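Local coordinates for ferrous iron transport protein B (Escherichia coli, PDB 3I8S) that moves ferrous iron across the inner membrane in a GTP-driven uptake system, this chain being its cytosolic part, with the GTPase domain and a helical domain, at residues I90-A95 against A118-D123; I130-D135 against D257-T262; Q22-R27 against G43-T48. All blocks are in the same frame, centred on the assembly; numbering follows the deposited sequence. Where two conformers were deposited one is given.

Contact 1 of 3, residues I90-A95 against A118-D123; sequences INVVDA and ALNMLD
Strand 88-94 and strand 115-120 run parallel through this contact, and four backbone hydrogen bonds close it. Ala118 N gives to Asn91 O, Val93 N to Ala118 O, Asn120 N to Val93 O and Ala95 N to Asn120 O, each at 2.9 Å. The middle pair is nearly straight, and Asn120 N meets Val93 O almost along the C=O axis.

Leu119 illustrates how a side chain can bridge two neighbouring strands. Its chi1 of -164° sets CG anti to the backbone N, so that from a CB standing on the face of Val93 the end of the chain leans over to strand 88-94. At the fork CG lies 4.0 Å from Ala95 CB. The branch CD1 goes furthest across: it lies over the backbone of Val93, 3.7 Å from its O, and also meets Val93 CG1 at 3.8 Å, the two side chains crossing obliquely, while CD2 packs on Ile132 and Ile134.

On the other face Val92 and Asn120 lie side by side: Val92 CG1 packs 3.6 Å from Asn120 ND2, whose polar partner is Ser14 O of the P-loop, through a weak hydrogen bond. Asp94 crosses Met121 at about a right angle, with OD1 3.2 Å from Met121 CB. Its carboxylate has its own partners, OD1 at Ser96 OG and OD2 at Asn97 ND2, which fix its rotation.

Asn120 to Asp123 bind GTP and match the NxxD (G4) motif by which GTPases of this class read the guanine base; Met121 is the N-cap of helix 122-127. The strands belong to a beta-alpha-beta crossover through helix 98-111, which packs on Val93, while Val92 on the reverse face touches strand 4-10 and helix 16-24.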
loop_
_atom_site.group_PDB
_atom_site.type_symbol
_atom_site.label_atom_id
_atom_site.label_comp_id
_atom_site.label_asym_id
_atom_site.label_seq_id
_atom_site.Cartn_x
_atom_site.Cartn_y
_atom_site.Cartn_z
ATOM N N ILE A 90 -6.148 4.691 3.250
ATOM C CA ILE A 90 -6.168 4.066 4.572
ATOM C C ILE A 90 -5.908 2.622 4.290
ATOM O O ILE A 90 -6.670 1.951 3.554
ATOM C CB ILE A 90 -7.503 4.246 5.347
ATOM C CG1 ILE A 90 -7.687 5.740 5.653
ATOM C CG2 ILE A 90 -7.492 3.394 6.659
ATOM C CD1 ILE A 90 -9.037 6.060 6.163
ATOM N N ASN A 91 -4.802 2.155 4.840
ATOM C CA ASN A 91 -4.356 0.793 4.673
ATOM C C ASN A 91 -4.700 -0.007 5.896
ATOM O O ASN A 91 -4.110 0.210 6.943
ATOM C CB ASN A 91 -2.859 0.780 4.384
ATOM C CG ASN A 91 -2.261 -0.634 4.285
ATOM O OD1 ASN A 91 -2.908 -1.638 3.883
ATOM N ND2 ASN A 91 -0.991 -0.697 4.622
ATOM N N VAL A 92 -5.682 -0.878 5.759
ATOM C CA VAL A 92 -6.164 -1.730 6.880
ATOM C C VAL A 92 -5.255 -2.922 7.031
ATOM O O VAL A 92 -5.114 -3.708 6.095
ATOM C CB VAL A 92 -7.618 -2.120 6.706
ATOM C CG1 VAL A 92 -8.071 -2.841 7.947
ATOM C CG2 VAL A 92 -8.462 -0.857 6.434
ATOM N N VAL A 93 -4.590 -3.023 8.179
ATOM C CA VAL A 93 -3.559 -4.020 8.417
ATOM C C VAL A 93 -3.953 -4.898 9.573
ATOM O O VAL A 93 -4.251 -4.425 10.648
ATOM C CB VAL A 93 -2.168 -3.351 8.692
ATOM C CG1 VAL A 93 -1.121 -4.394 9.257
ATOM C CG2 VAL A 93 -1.695 -2.628 7.416
ATOM N N ASP A 94 -4.030 -6.193 9.315
ATOM C CA ASP A 94 -4.316 -7.235 10.315
ATOM C C ASP A 94 -3.122 -7.449 11.286
ATOM O O ASP A 94 -2.153 -8.080 10.913
ATOM C CB ASP A 94 -4.682 -8.534 9.572
ATOM C CG ASP A 94 -4.945 -9.731 10.489
ATOM O OD1 ASP A 94 -4.937 -9.589 11.742
ATOM O OD2 ASP A 94 -5.199 -10.881 9.974
ATOM N N ALA A 95 -3.223 -6.947 12.530
ATOM C CA ALA A 95 -2.174 -7.151 13.553
ATOM C C ALA A 95 -1.778 -8.625 13.812
ATOM O O ALA A 95 -0.653 -8.909 14.243
ATOM C CB ALA A 95 -2.566 -6.454 14.878
ATOM N N ALA A 118 -4.366 1.661 9.406
ATOM C CA ALA A 118 -5.329 1.325 10.453
ATOM C C ALA A 118 -5.071 -0.115 10.889
ATOM O O ALA A 118 -5.364 -1.057 10.142
ATOM C CB ALA A 118 -6.742 1.497 9.982
ATOM N N LEU A 119 -4.585 -0.248 12.118
ATOM C CA LEU A 119 -4.213 -1.529 12.684
ATOM C C LEU A 119 -5.400 -2.163 13.378
ATOM O O LEU A 119 -5.911 -1.675 14.425
ATOM C CB LEU A 119 -2.981 -1.376 13.590
ATOM C CG LEU A 119 -2.199 -2.618 14.000
ATOM C CD1 LEU A 119 -1.491 -3.324 12.836
ATOM C CD2 LEU A 119 -1.147 -2.267 15.081
ATOM N N ASN A 120 -5.812 -3.285 12.778
ATOM C CA ASN A 120 -6.978 -4.050 13.157
ATOM C C ASN A 120 -6.669 -5.418 13.795
ATOM O O ASN A 120 -5.532 -5.857 13.828
ATOM C CB ASN A 120 -7.774 -4.318 11.849
ATOM C CG ASN A 120 -9.193 -4.000 11.978
ATOM O OD1 ASN A 120 -9.706 -3.766 13.078
ATOM N ND2 ASN A 120 -9.875 -3.970 10.852
ATOM N N MET A 121 -7.712 -6.121 14.251
ATOM C CA MET A 121 -7.575 -7.448 14.874
ATOM C C MET A 121 -6.609 -7.470 16.054
ATOM O O MET A 121 -5.894 -8.440 16.280
ATOM C CB MET A 121 -7.151 -8.493 13.827
ATOM C CG MET A 121 -7.874 -8.389 12.489
ATOM S SD MET A 121 -9.655 -8.627 12.625
ATOM C CE MET A 121 -10.205 -8.540 10.927
ATOM N N LEU A 122 -6.604 -6.371 16.808
ATOM C CA LEU A 122 -5.795 -6.238 18.005
ATOM C C LEU A 122 -6.129 -7.290 19.083
ATOM O O LEU A 122 -5.257 -7.774 19.799
ATOM C CB LEU A 122 -6.046 -4.847 18.587
ATOM C CG LEU A 122 -5.700 -3.703 17.636
ATOM C CD1 LEU A 122 -6.197 -2.359 18.236
ATOM C CD2 LEU A 122 -4.215 -3.718 17.417
ATOM N N ASP A 123 -7.407 -7.618 19.183
ATOM C CA ASP A 123 -7.899 -8.659 20.087
ATOM C C ASP A 123 -7.316 -10.036 19.726
ATOM O O ASP A 123 -6.867 -10.776 20.606
ATOM C CB ASP A 123 -9.437 -8.704 20.046
ATOM C CG ASP A 123 -10.004 -9.084 18.635
ATOM O OD1 ASP A 123 -9.558 -8.533 17.605
ATOM O OD2 ASP A 123 -10.901 -9.967 18.572
#

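Contact 2 of 3, residues I130-D135 against D257-T262; sequences IRIEID and DVVSNT
Ile132 has chi1 near -57°, which sets CG2 anti to the backbone N and CG1 beside it, and chi2 near -53° then folds CD1 back over the facing strand. Val259 has CG1 anti to its own backbone N, so this branch is aimed at Ile132. The result is a tight apolar meeting, Ile132 CG2 to Val259 CG1 at 3.5 Å, with the two side chains crossing obliquely. The folded end, Ile132 CD1, rests 3.9 Å from Ser260 CB.

The backbones beneath these groups form a short antiparallel two-stranded sheet of 130-132 and 260-262. Arg131 and Asn261 are its hydrogen-bonded pair: Arg131 N gives to Asn261 O at 3.0 Å, in the carbonyl plane, and Asn261 N returns a bond to Arg131 O at 3.0 Å, nearly along the C=O axis. Ile132 and Ser260 form the next, non-hydrogen-bonded pair. This small sheet lies apart from the main sheet of the GTPase domain and joins that domain to the end of helix 240-259, which falls in the sequence range of the FeoB cytosolic helical domain, so that two regions far apart in sequence are tied through main-chain bonds.

Where the helix gives way to strand, Val259 O accepts Glu133 N at 2.8 Å along a line close to straight, 170° at the hydrogen. Glu133 is itself the N-cap of helix 134-141, so its N-H bonds to the end of one helix just as the next begins. The preceding carbonyl, Val258 O, is taken by the side chain of Asn261: ND2 lies 3.0 Å from Val258 O and above the carbonyl plane, although the acceptor sits in the plane of the amide. Val259 also touches Ala136 and Leu137 of helix 134-141, and both Val259 and Ile132 meet Leu98 of helix 98-111.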
loop_
_atom_site.group_PDB
_atom_site.type_symbol
_atom_site.label_atom_id
_atom_site.label_comp_id
_atom_site.label_asym_id
_atom_site.label_seq_id
_atom_site.Cartn_x
_atom_site.Cartn_y
_atom_site.Cartn_z
ATOM N N ILE A 130 0.711 -11.739 21.059
ATOM C CA ILE A 130 1.518 -10.756 20.344
ATOM C C ILE A 130 1.057 -9.329 20.688
ATOM O O ILE A 130 -0.143 -9.017 20.610
ATOM C CB ILE A 130 1.583 -11.025 18.798
ATOM C CG1 ILE A 130 1.910 -9.749 18.036
ATOM C CG2 ILE A 130 0.317 -11.637 18.252
ATOM C CD1 ILE A 130 1.955 -9.962 16.582
ATOM N N ARG A 131 2.022 -8.502 21.107
ATOM C CA ARG A 131 1.835 -7.058 21.267
ATOM C C ARG A 131 2.626 -6.353 20.163
ATOM O O ARG A 131 3.754 -6.749 19.850
ATOM C CB ARG A 131 2.325 -6.560 22.636
ATOM C CG ARG A 131 1.999 -5.050 22.902
ATOM C CD ARG A 131 2.723 -4.450 24.149
ATOM N NE ARG A 131 2.166 -3.137 24.563
ATOM C CZ ARG A 131 2.350 -1.974 23.916
ATOM N NH1 ARG A 131 3.093 -1.912 22.810
ATOM N NH2 ARG A 131 1.788 -0.854 24.383
ATOM N N ILE A 132 1.997 -5.356 19.557
ATOM C CA ILE A 132 2.612 -4.516 18.527
ATOM C C ILE A 132 3.023 -3.163 19.143
ATOM O O ILE A 132 2.188 -2.458 19.764
ATOM C CB ILE A 132 1.665 -4.241 17.349
ATOM C CG1 ILE A 132 1.181 -5.556 16.695
ATOM C CG2 ILE A 132 2.358 -3.399 16.276
ATOM C CD1 ILE A 132 2.256 -6.486 16.299
ATOM N N GLU A 133 4.298 -2.810 18.966
ATOM C CA GLU A 133 4.793 -1.499 19.347
ATOM C C GLU A 133 4.405 -0.500 18.271
ATOM O O GLU A 133 5.042 -0.412 17.206
ATOM C CB GLU A 133 6.290 -1.506 19.451
ATOM C CG GLU A 133 6.827 -2.095 20.691
ATOM C CD GLU A 133 8.226 -1.582 20.935
ATOM O OE1 GLU A 133 8.946 -1.410 19.913
ATOM O OE2 GLU A 133 8.591 -1.318 22.107
ATOM N N ILE A 134 3.349 0.244 18.540
ATOM C CA ILE A 134 2.708 1.013 17.472
ATOM C C ILE A 134 3.609 2.151 16.964
ATOM O O ILE A 134 3.785 2.357 15.736
ATOM C CB ILE A 134 1.338 1.533 17.954
ATOM C CG1 ILE A 134 0.337 0.371 18.004
ATOM C CG2 ILE A 134 0.792 2.604 17.045
ATOM C CD1 ILE A 134 -0.674 0.592 19.057
ATOM N N ASP A 135 4.195 2.891 17.891
ATOM C CA ASP A 135 5.074 3.995 17.471
ATOM C C ASP A 135 6.354 3.550 16.803
ATOM O O ASP A 135 6.825 4.209 15.871
ATOM C CB ASP A 135 5.371 4.937 18.627
ATOM C CG ASP A 135 4.740 6.261 18.412
ATOM O OD1 ASP A 135 3.703 6.243 17.703
ATOM O OD2 ASP A 135 5.302 7.286 18.871
ATOM N N ASP A 257 10.753 -7.805 13.668
ATOM C CA ASP A 257 11.605 -8.202 14.783
ATOM C C ASP A 257 11.557 -7.196 15.934
ATOM O O ASP A 257 11.654 -7.589 17.068
ATOM C CB ASP A 257 13.069 -8.340 14.367
ATOM C CG ASP A 257 13.363 -9.641 13.637
ATOM O OD1 ASP A 257 12.458 -10.505 13.568
ATOM O OD2 ASP A 257 14.515 -9.782 13.128
ATOM N N VAL A 258 11.432 -5.913 15.613
ATOM C CA VAL A 258 11.359 -4.850 16.601
ATOM C C VAL A 258 9.950 -4.640 17.128
ATOM O O VAL A 258 9.723 -4.504 18.332
ATOM C CB VAL A 258 11.859 -3.519 15.983
ATOM C CG1 VAL A 258 11.656 -2.366 16.949
ATOM C CG2 VAL A 258 13.365 -3.635 15.590
ATOM N N VAL A 259 9.010 -4.607 16.194
ATOM C CA VAL A 259 7.646 -4.157 16.428
ATOM C C VAL A 259 6.707 -5.193 17.061
ATOM O O VAL A 259 5.804 -4.823 17.807
ATOM C CB VAL A 259 7.102 -3.650 15.065
ATOM C CG1 VAL A 259 5.626 -3.627 14.968
ATOM C CG2 VAL A 259 7.803 -2.283 14.761
ATOM N N SER A 260 6.913 -6.467 16.735
ATOM C CA SER A 260 6.059 -7.547 17.217
ATOM C C SER A 260 6.802 -8.332 18.270
ATOM O O SER A 260 7.894 -8.837 18.012
ATOM C CB SER A 260 5.625 -8.436 16.059
ATOM O OG SER A 260 4.783 -9.482 16.534
ATOM N N ASN A 261 6.232 -8.367 19.476
ATOM C CA ASN A 261 6.859 -8.954 20.647
ATOM C C ASN A 261 5.922 -9.972 21.260
ATOM O O ASN A 261 4.718 -9.905 21.043
ATOM C CB ASN A 261 7.091 -7.886 21.720
ATOM C CG ASN A 261 8.173 -6.880 21.368
ATOM O OD1 ASN A 261 8.949 -6.499 22.243
ATOM N ND2 ASN A 261 8.190 -6.397 20.134
ATOM N N THR A 262 6.481 -10.890 22.051
ATOM C CA THR A 262 5.690 -11.744 22.926
ATOM C C THR A 262 5.040 -10.870 24.002
ATOM O O THR A 262 5.678 -9.961 24.537
ATOM C CB THR A 262 6.572 -12.812 23.640
ATOM O OG1 THR A 262 7.360 -13.531 22.676
ATOM C CG2 THR A 262 5.708 -13.783 24.403
#

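Contact 3 of 3, residues Q22-R27 against G43-T48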
loop_
_atom_site.group_PDB
_atom_site.type_symbol
_atom_site.label_atom_id
_atom_site.label_comp_id
_atom_site.label_asym_id
_atom_site.label_seq_id
_atom_site.Cartn_x
_atom_site.Cartn_y
_atom_site.Cartn_z
ATOM N N GLN A 22 -18.595 0.593 8.934
ATOM C CA GLN A 22 -18.631 1.413 10.140
ATOM C C GLN A 22 -18.510 2.894 9.812
ATOM O O GLN A 22 -19.195 3.722 10.402
ATOM C CB GLN A 22 -17.492 1.012 11.066
ATOM C CG GLN A 22 -17.777 -0.274 11.781
ATOM C CD GLN A 22 -16.622 -0.787 12.595
ATOM O OE1 GLN A 22 -15.483 -0.339 12.464
ATOM N NE2 GLN A 22 -16.906 -1.783 13.421
ATOM N N LEU A 23 -17.650 3.228 8.869
ATOM C CA LEU A 23 -17.378 4.638 8.524
ATOM C C LEU A 23 -18.539 5.256 7.744
ATOM O O LEU A 23 -18.943 6.381 7.983
ATOM C CB LEU A 23 -16.096 4.723 7.730
ATOM C CG LEU A 23 -14.827 4.614 8.580
ATOM C CD1 LEU A 23 -13.632 4.503 7.667
ATOM C CD2 LEU A 23 -14.735 5.842 9.493
ATOM N N THR A 24 -19.110 4.477 6.841
ATOM C CA THR A 24 -20.041 5.003 5.848
ATOM C C THR A 24 -21.507 4.756 6.180
ATOM O O THR A 24 -22.366 5.437 5.638
ATOM C CB THR A 24 -19.747 4.450 4.422
ATOM O OG1 THR A 24 -20.009 3.026 4.357
ATOM C CG2 THR A 24 -18.311 4.750 4.042
ATOM N N GLY A 25 -21.812 3.783 7.037
ATOM C CA GLY A 25 -23.193 3.480 7.386
ATOM C C GLY A 25 -24.041 3.205 6.150
ATOM O O GLY A 25 -23.645 2.425 5.281
ATOM N N SER A 26 -25.173 3.892 6.070
ATOM C CA SER A 26 -26.152 3.736 4.988
ATOM C C SER A 26 -25.744 4.534 3.743
ATOM O O SER A 26 -26.348 4.355 2.684
ATOM C CB SER A 26 -27.548 4.184 5.459
ATOM O OG SER A 26 -27.575 5.588 5.717
ATOM N N ARG A 27 -24.726 5.394 3.881
ATOM C CA ARG A 27 -24.302 6.321 2.821
ATOM C C ARG A 27 -23.312 5.631 1.888
ATOM O O ARG A 27 -22.139 5.943 1.859
ATOM C CB ARG A 27 -23.659 7.564 3.428
ATOM C CG ARG A 27 -24.540 8.247 4.485
ATOM C CD ARG A 27 -23.772 9.353 5.181
ATOM N NE ARG A 27 -22.545 8.922 5.858
ATOM C CZ ARG A 27 -22.506 8.255 7.003
ATOM N NH1 ARG A 27 -23.622 7.880 7.629
ATOM N NH2 ARG A 27 -21.344 7.955 7.533
ATOM N N GLY A 43 -18.593 5.187 -0.455
ATOM C CA GLY A 43 -19.485 5.791 0.503
ATOM C C GLY A 43 -18.968 7.101 0.994
ATOM O O GLY A 43 -17.897 7.558 0.586
ATOM N N GLN A 44 -19.735 7.731 1.857
ATOM C CA GLN A 44 -19.390 9.051 2.348
ATOM C C GLN A 44 -19.348 9.070 3.848
ATOM O O GLN A 44 -20.094 8.355 4.509
ATOM C CB GLN A 44 -20.403 10.106 1.882
ATOM C CG GLN A 44 -20.618 10.137 0.403
ATOM C CD GLN A 44 -20.011 11.332 -0.255
ATOM O OE1 GLN A 44 -20.424 12.471 0.005
ATOM N NE2 GLN A 44 -19.066 11.096 -1.163
ATOM N N PHE A 45 -18.514 9.952 4.386
ATOM C CA PHE A 45 -18.526 10.253 5.818
ATOM C C PHE A 45 -17.792 11.549 6.027
ATOM O O PHE A 45 -17.145 12.095 5.104
ATOM C CB PHE A 45 -17.903 9.141 6.690
ATOM C CG PHE A 45 -16.420 9.006 6.580
ATOM C CD1 PHE A 45 -15.869 8.141 5.647
ATOM C CD2 PHE A 45 -15.570 9.664 7.466
ATOM C CE1 PHE A 45 -14.498 7.992 5.547
ATOM C CE2 PHE A 45 -14.212 9.521 7.391
ATOM C CZ PHE A 45 -13.660 8.681 6.413
ATOM N N SER A 46 -17.912 12.045 7.244
ATOM C CA SER A 46 -17.317 13.334 7.569
ATOM C C SER A 46 -16.437 13.206 8.796
ATOM O O SER A 46 -16.626 12.317 9.651
ATOM C CB SER A 46 -18.365 14.426 7.733
ATOM O OG SER A 46 -19.259 14.174 8.803
ATOM N N THR A 47 -15.435 14.062 8.825
ATOM C CA THR A 47 -14.564 14.248 9.957
ATOM C C THR A 47 -14.838 15.655 10.524
ATOM O O THR A 47 -15.704 16.389 10.017
ATOM C CB THR A 47 -13.122 14.119 9.536
ATOM O OG1 THR A 47 -12.784 15.174 8.626
ATOM C CG2 THR A 47 -12.801 12.729 8.896
ATOM N N THR A 48 -14.049 16.116 11.491
ATOM C CA THR A 48 -14.210 17.476 11.959
ATOM C C THR A 48 -14.075 18.476 10.798
ATOM O O THR A 48 -14.872 19.406 10.696
ATOM C CB THR A 48 -13.206 17.816 13.084
ATOM O OG1 THR A 48 -13.423 16.915 14.186
ATOM C CG2 THR A 48 -13.317 19.236 13.509
#
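Helix 16-24 ends in a type II' turn from Thr24 to Arg27, closed by Arg27 N to Thr24 O at 2.9 Å, in which Gly25 takes a positive phi of 55° and the chain doubles back to lie against strand 39-46. Gln44 N bonds to Arg27 O at 3.0 Å, and Gly43 CA sits 3.0 Å from Arg27 O, an approach its bare CA allows: a CB would run into Thr24 CG2 and the same oxygen.

Arg27 completes a two-way exchange with Gln44. Its side chain, bent at chi3, brings NE to within 2.9 Å of Gln44 O, above the carbonyl plane, while NH2 adds a weak bond to the same oxygen. One face of the guanidinium is covered by Thr24 O, 3.1 Å above its centre, and Phe45 CB lies at the edge.

Phe45 has CG in the crowded position between backbone N and carbonyl carbon, and lies alongside Leu23. A CH-pi contact follows, with Leu23 CD2 4.2 Å from the ring centroid and 8° off the normal.

Leu23 and Thr24 also touch Leu54 of strand 51-56, next to strand 39-46 in the main sheet, and Phe45 reaches Lys160 and Ile163 of helix 154-164.

Along the chain contact 3 closes first, contact 1 follows and contact 2 comes last. Contacts 1 and 3, about 19 Å apart between centres, reach the same mixed sheet of the GTPase domain, contact 3 through the antiparallel strand 39-46 and contact 1 through two parallel strands. Contacts 1 and 2, about 13 Å apart between centres, touch through Ala95 and Leu119, with Ala95 CB 4.3 Å from Ile132 CG1; helix 122-127 is followed in the chain by strand 130-132. Contacts 2 and 3 stand about 31 Å apart between centres. Leu119 directly precedes the GTP-binding run that starts at Asn120, so the strand leading into the guanine-recognition residues packs against the small sheet holding the end of helix 240-259.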